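Local coordinates for beta-hexosaminidase (Neisseria gonorrhoeae, PDB 6JTJ), which hydrolyses terminal beta-linked N-acetylhexosamine residues and probably serves peptidoglycan recycling by releasing N-acetylglucosamine from cell-wall fragments, at residues 270-275 / 312-317; 289-294 / 318-323. One frame throughout, in Å; residues are numbered along the deposited sequence.

Contact 1. Residues 270-275 / 312-317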
loop_
_atom_site.group_PDB
_atom_site.type_symbol
_atom_site.label_atom_id
_atom_site.label_comp_id
_atom_site.label_asym_id
_atom_site.label_seq_id
_atom_site.Cartn_x
_atom_site.Cartn_y
_atom_site.Cartn_z
ATOM N N ALA C 270 -4.734 0.551 16.666
ATOM C CA ALA C 270 -3.913 1.413 17.498
ATOM C C ALA C 270 -4.393 2.853 17.561
ATOM O O ALA C 270 -4.405 3.450 18.629
ATOM C CB ALA C 270 -2.468 1.370 17.027
ATOM N N GLY C 271 -4.816 3.408 16.434
ATOM C CA GLY C 271 -5.265 4.804 16.388
ATOM C C GLY C 271 -6.567 5.103 17.113
ATOM O O GLY C 271 -6.953 6.274 17.285
ATOM N N PHE C 272 -7.278 4.050 17.520
ATOM C CA PHE C 272 -8.517 4.185 18.270
ATOM C C PHE C 272 -8.395 3.432 19.593
ATOM O O PHE C 272 -9.393 3.088 20.187
ATOM C CB PHE C 272 -9.677 3.588 17.470
ATOM C CG PHE C 272 -9.957 4.275 16.173
ATOM C CD1 PHE C 272 -10.768 5.400 16.127
ATOM C CD2 PHE C 272 -9.469 3.768 14.986
ATOM C CE1 PHE C 272 -11.085 6.018 14.922
ATOM C CE2 PHE C 272 -9.753 4.399 13.772
ATOM C CZ PHE C 272 -10.575 5.517 13.735
ATOM N N SER C 273 -7.181 3.218 20.076
ATOM C CA SER C 273 -6.974 2.424 21.292
ATOM C C SER C 273 -6.378 3.222 22.443
ATOM O O SER C 273 -5.230 3.652 22.364
ATOM C CB SER C 273 -6.036 1.266 20.993
ATOM O OG SER C 273 -5.640 0.612 22.193
ATOM N N GLU C 274 -7.145 3.391 23.518
ATOM C CA GLU C 274 -6.659 4.019 24.756
ATOM C C GLU C 274 -5.451 3.304 25.296
ATOM O O GLU C 274 -4.531 3.920 25.819
ATOM C CB GLU C 274 -7.723 3.981 25.848
ATOM C CG GLU C 274 -8.885 4.921 25.636
ATOM C CD GLU C 274 -9.798 4.992 26.855
ATOM O OE1 GLU C 274 -10.131 3.923 27.422
ATOM O OE2 GLU C 274 -10.181 6.109 27.254
ATOM N N ILE C 275 -5.463 1.984 25.187
ATOM C CA ILE C 275 -4.354 1.182 25.676
ATOM C C ILE C 275 -3.067 1.582 24.930
ATOM O O ILE C 275 -2.065 1.938 25.555
ATOM C CB ILE C 275 -4.668 -0.328 25.553
ATOM C CG1 ILE C 275 -5.804 -0.706 26.529
ATOM C CG2 ILE C 275 -3.431 -1.160 25.853
ATOM C CD1 ILE C 275 -6.477 -2.030 26.244
ATOM N N ARG C 312 -14.909 11.787 17.524
ATOM C CA ARG C 312 -15.109 11.655 18.949
ATOM C C ARG C 312 -14.334 10.474 19.502
ATOM O O ARG C 312 -13.674 10.593 20.544
ATOM C CB ARG C 312 -16.601 11.513 19.289
ATOM C CG ARG C 312 -16.916 11.547 20.788
ATOM C CD ARG C 312 -18.390 11.234 21.092
ATOM N NE ARG C 312 -18.708 9.830 20.854
ATOM C CZ ARG C 312 -18.341 8.819 21.648
ATOM N NH1 ARG C 312 -17.650 9.030 22.764
ATOM N NH2 ARG C 312 -18.667 7.566 21.324
ATOM N N ILE C 313 -14.438 9.323 18.840
ATOM C CA ILE C 313 -13.763 8.124 19.358
ATOM C C ILE C 313 -12.237 8.252 19.223
ATOM O O ILE C 313 -11.506 7.737 20.050
ATOM C CB ILE C 313 -14.297 6.785 18.774
ATOM C CG1 ILE C 313 -14.201 6.746 17.259
ATOM C CG2 ILE C 313 -15.739 6.536 19.230
ATOM C CD1 ILE C 313 -14.522 5.376 16.685
ATOM N N SER C 314 -11.779 8.970 18.201
ATOM C CA SER C 314 -10.356 9.266 18.062
ATOM C C SER C 314 -9.816 10.115 19.208
ATOM O O SER C 314 -8.812 9.758 19.814
ATOM C CB SER C 314 -10.063 9.968 16.753
ATOM O OG SER C 314 -10.368 9.140 15.659
ATOM N N PHE C 315 -10.471 11.236 19.495
ATOM C CA PHE C 315 -10.074 12.085 20.618
ATOM C C PHE C 315 -10.132 11.337 21.933
ATOM O O PHE C 315 -9.201 11.420 22.741
ATOM C CB PHE C 315 -10.959 13.310 20.747
ATOM C CG PHE C 315 -10.795 14.288 19.637
ATOM C CD1 PHE C 315 -9.547 14.817 19.341
ATOM C CD2 PHE C 315 -11.884 14.700 18.900
ATOM C CE1 PHE C 315 -9.389 15.715 18.302
ATOM C CE2 PHE C 315 -11.730 15.606 17.868
ATOM C CZ PHE C 315 -10.485 16.122 17.576
ATOM N N GLU C 316 -11.210 10.601 22.142
ATOM C CA GLU C 316 -11.387 9.817 23.353
ATOM C C GLU C 316 -10.277 8.779 23.521
ATOM O O GLU C 316 -9.844 8.513 24.646
ATOM C CB GLU C 316 -12.776 9.158 23.328
ATOM C CG GLU C 316 -13.028 8.058 24.343
ATOM C CD GLU C 316 -14.436 7.449 24.201
ATOM O OE1 GLU C 316 -14.640 6.537 23.362
ATOM O OE2 GLU C 316 -15.330 7.863 24.969
ATOM N N ALA C 317 -9.815 8.189 22.408
ATOM C CA ALA C 317 -8.708 7.231 22.451
ATOM C C ALA C 317 -7.344 7.850 22.810
ATOM O O ALA C 317 -6.454 7.141 23.279
ATOM C CB ALA C 317 -8.597 6.483 21.127
HETATM O O HOH W 1 -7.990 7.406 15.216
#

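Contact 2. Residues 289-294 / 318-323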
loop_
_atom_site.group_PDB
_atom_site.type_symbol
_atom_site.label_atom_id
_atom_site.label_comp_id
_atom_site.label_asym_id
_atom_site.label_seq_id
_atom_site.Cartn_x
_atom_site.Cartn_y
_atom_site.Cartn_z
ATOM N N GLY C 289 4.438 14.610 22.598
ATOM C CA GLY C 289 4.127 15.298 21.363
ATOM C C GLY C 289 2.731 15.030 20.846
ATOM O O GLY C 289 1.861 14.553 21.558
ATOM N N VAL C 290 2.529 15.360 19.574
ATOM C CA VAL C 290 1.238 15.172 18.908
ATOM C C VAL C 290 1.001 13.708 18.573
ATOM O O VAL C 290 1.879 13.017 18.035
ATOM C CB VAL C 290 1.173 15.953 17.578
ATOM C CG1 VAL C 290 -0.012 15.512 16.721
ATOM C CG2 VAL C 290 1.136 17.436 17.855
ATOM N N ILE C 291 -0.196 13.234 18.890
ATOM C CA ILE C 291 -0.680 11.989 18.321
ATOM C C ILE C 291 -1.719 12.373 17.274
ATOM O O ILE C 291 -2.809 12.872 17.628
ATOM C CB ILE C 291 -1.276 11.087 19.393
ATOM C CG1 ILE C 291 -0.216 10.736 20.432
ATOM C CG2 ILE C 291 -1.819 9.805 18.768
ATOM C CD1 ILE C 291 -0.759 9.985 21.631
ATOM N N PHE C 292 -1.390 12.177 16.001
ATOM C CA PHE C 292 -2.367 12.322 14.930
ATOM C C PHE C 292 -3.301 11.120 14.855
ATOM O O PHE C 292 -2.932 10.037 15.268
ATOM C CB PHE C 292 -1.683 12.450 13.592
ATOM C CG PHE C 292 -1.008 13.759 13.382
ATOM C CD1 PHE C 292 -1.749 14.928 13.249
ATOM C CD2 PHE C 292 0.371 13.831 13.316
ATOM C CE1 PHE C 292 -1.129 16.136 13.031
ATOM C CE2 PHE C 292 0.998 15.043 13.111
ATOM C CZ PHE C 292 0.249 16.198 12.966
ATOM N N SER C 293 -4.508 11.305 14.313
ATOM C CA SER C 293 -5.429 10.186 14.074
ATOM C C SER C 293 -5.078 9.575 12.726
ATOM O O SER C 293 -4.276 10.120 11.993
ATOM C CB SER C 293 -6.880 10.679 14.011
ATOM O OG SER C 293 -7.167 11.268 12.756
ATOM N N ASP C 294 -5.706 8.474 12.346
ATOM C CA ASP C 294 -5.630 8.108 10.889
ATOM C C ASP C 294 -6.557 9.043 10.125
ATOM O O ASP C 294 -7.353 9.735 10.752
ATOM C CB ASP C 294 -5.962 6.641 10.543
ATOM C CG ASP C 294 -6.454 5.836 11.715
ATOM O OD1 ASP C 294 -6.823 6.453 12.750
ATOM O OD2 ASP C 294 -6.448 4.580 11.576
ATOM N N GLY C 318 -7.171 9.143 22.553
ATOM C CA GLY C 318 -5.941 9.847 22.906
ATOM C C GLY C 318 -5.301 10.682 21.797
ATOM O O GLY C 318 -4.261 11.298 22.037
ATOM N N CYS C 319 -5.896 10.725 20.608
ATOM C CA CYS C 319 -5.391 11.579 19.540
ATOM C C CYS C 319 -5.595 13.047 19.874
ATOM O O CYS C 319 -6.630 13.416 20.424
ATOM C CB CYS C 319 -6.103 11.293 18.229
ATOM S SG CYS C 319 -5.950 9.602 17.633
ATOM N N ASP C 320 -4.596 13.873 19.555
ATOM C CA ASP C 320 -4.670 15.323 19.728
ATOM C C ASP C 320 -5.364 15.962 18.550
ATOM O O ASP C 320 -6.141 16.912 18.721
ATOM C CB ASP C 320 -3.268 15.929 19.818
ATOM C CG ASP C 320 -2.533 15.517 21.055
ATOM O OD1 ASP C 320 -2.970 15.883 22.164
ATOM O OD2 ASP C 320 -1.497 14.836 20.936
ATOM N N ILE C 321 -5.065 15.466 17.352
ATOM C CA ILE C 321 -5.437 16.118 16.121
ATOM C C ILE C 321 -5.952 15.080 15.123
ATOM O O ILE C 321 -5.311 14.059 14.916
ATOM C CB ILE C 321 -4.229 16.824 15.503
ATOM C CG1 ILE C 321 -3.782 18.006 16.369
ATOM C CG2 ILE C 321 -4.534 17.320 14.092
ATOM C CD1 ILE C 321 -2.340 18.441 16.152
ATOM N N VAL C 322 -7.113 15.334 14.533
ATOM C CA VAL C 322 -7.696 14.404 13.589
ATOM C C VAL C 322 -7.473 14.887 12.168
ATOM O O VAL C 322 -7.591 16.070 11.876
ATOM C CB VAL C 322 -9.202 14.133 13.840
ATOM C CG1 VAL C 322 -9.414 13.452 15.183
ATOM C CG2 VAL C 322 -10.040 15.400 13.765
ATOM N N LEU C 323 -7.144 13.946 11.303
ATOM C CA LEU C 323 -6.916 14.216 9.901
ATOM C C LEU C 323 -8.165 13.879 9.112
ATOM O O LEU C 323 -8.713 12.797 9.274
ATOM C CB LEU C 323 -5.781 13.353 9.361
ATOM C CG LEU C 323 -4.416 14.006 9.284
ATOM C CD1 LEU C 323 -3.943 14.348 10.690
ATOM C CD2 LEU C 323 -3.419 13.091 8.570
#

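Contact 1. Residues 270-275 / 312-317
Ile-313 opens the contact from helix 307-317, its side chain crossing that of Phe-272 obliquely. Its CG1 sits between the backbone N and the carbonyl carbon (chi1 57°), which carries the terminal CD1 to 3.8 Å from Phe-272 CD1. At the next residue, Ser-314 OG meets the same ring obliquely, 3.3 Å from Phe-272 CE1. This hydroxyl also bonds to Arg-310 O in its own helix and to a water 3.0 Å from OG. The water donates to Gly-271 O at 2.6 Å, and through these two bonds it links the 3-10 turn at Gly-271 to the helix, as no direct hydrogen bond joins the two segments. It also lies over the centre of one face of the Phe-272 ring. In this family's (beta/alpha)8-type barrel, helix 307-317 here packs against the loop and N-cap leading into its neighbour, helix 274-284; Ser-273 OG caps that helix at Trp-276 N and also bonds Asp-266. Further along, Glu-274 CG packs 3.8 Å from Glu-316 O, an oxygen hydrogen-bonded by Lys-278. Ala-317 presses its CB to 3.4 Å from Phe-272 C, and its own O receives a CA-H...O contact from Glu-274 CA at 3.5 Å.

Contact 2. Residues 289-294 / 318-323
Ile-291 and Asp-320 hold each other through two bonds. Ile-291 N donates to Asp-320 OD2 at 2.9 Å, nearly straight (167°) and onto the anti lone pair, while Asp-320 N returns a bond to Ile-291 O at 2.8 Å. Salt bridges to Arg-282 and Arg-349 flank this buried carboxylate and would probably keep it ionised. Ile-321 N adds a weak bond to Ile-291 O, and Ser-293 N reaches Ile-321 O at 2.9 Å, continuing the parallel ladder. On the face carrying Phe-292 and Ile-321 the packing is dense: these two side chains point the same way, with Ile-321 CG2 at the ring edge, Leu-323 CD1 obliquely 3.4 Å from Phe-292 CD1, and Val-290 CG1 over a ring face. Ser-293 OG, set between its backbone N and carbonyl carbon (chi1 78°), takes Leu-323 N at 3.0 Å in place of a backbone acceptor. The ends are looser. Gly-318, partly exposed in a Schellman motif, brings its O 3.8 Å from Ile-291 CD1; the CB of partly exposed Asp-294 points away from 318-323, its side chain packing on Phe-272 and His-259. Asp-294, the predicted nucleophile, sits near the C-terminal end of its strand, where (beta/alpha)8 barrels carry their active-site residues.

Contact 2 is core and contact 1 is partly buried near the surface, yet both are built from consecutive elements: helix 274-284, strand 290-295, helix 307-317 and strand 321-323, the segments of the two contacts alternating along the chain. Residues 312-317 run straight into 318-323, with Ser-314 O probably hydrogen-bonded to Cys-319 N. Strand pairing in contact 2 rests on direct backbone bonds and a charged network, whereas contact 1 relies on apolar packing, a water and a CA-H...O contact. They meet again at the predicted active site, where Phe-272 CE2 lies 3.7 Å from Asp-294 OD1. The side chain of Leu-323 in contact 2 is about 4 Å from a bound N-acetylglucosamine.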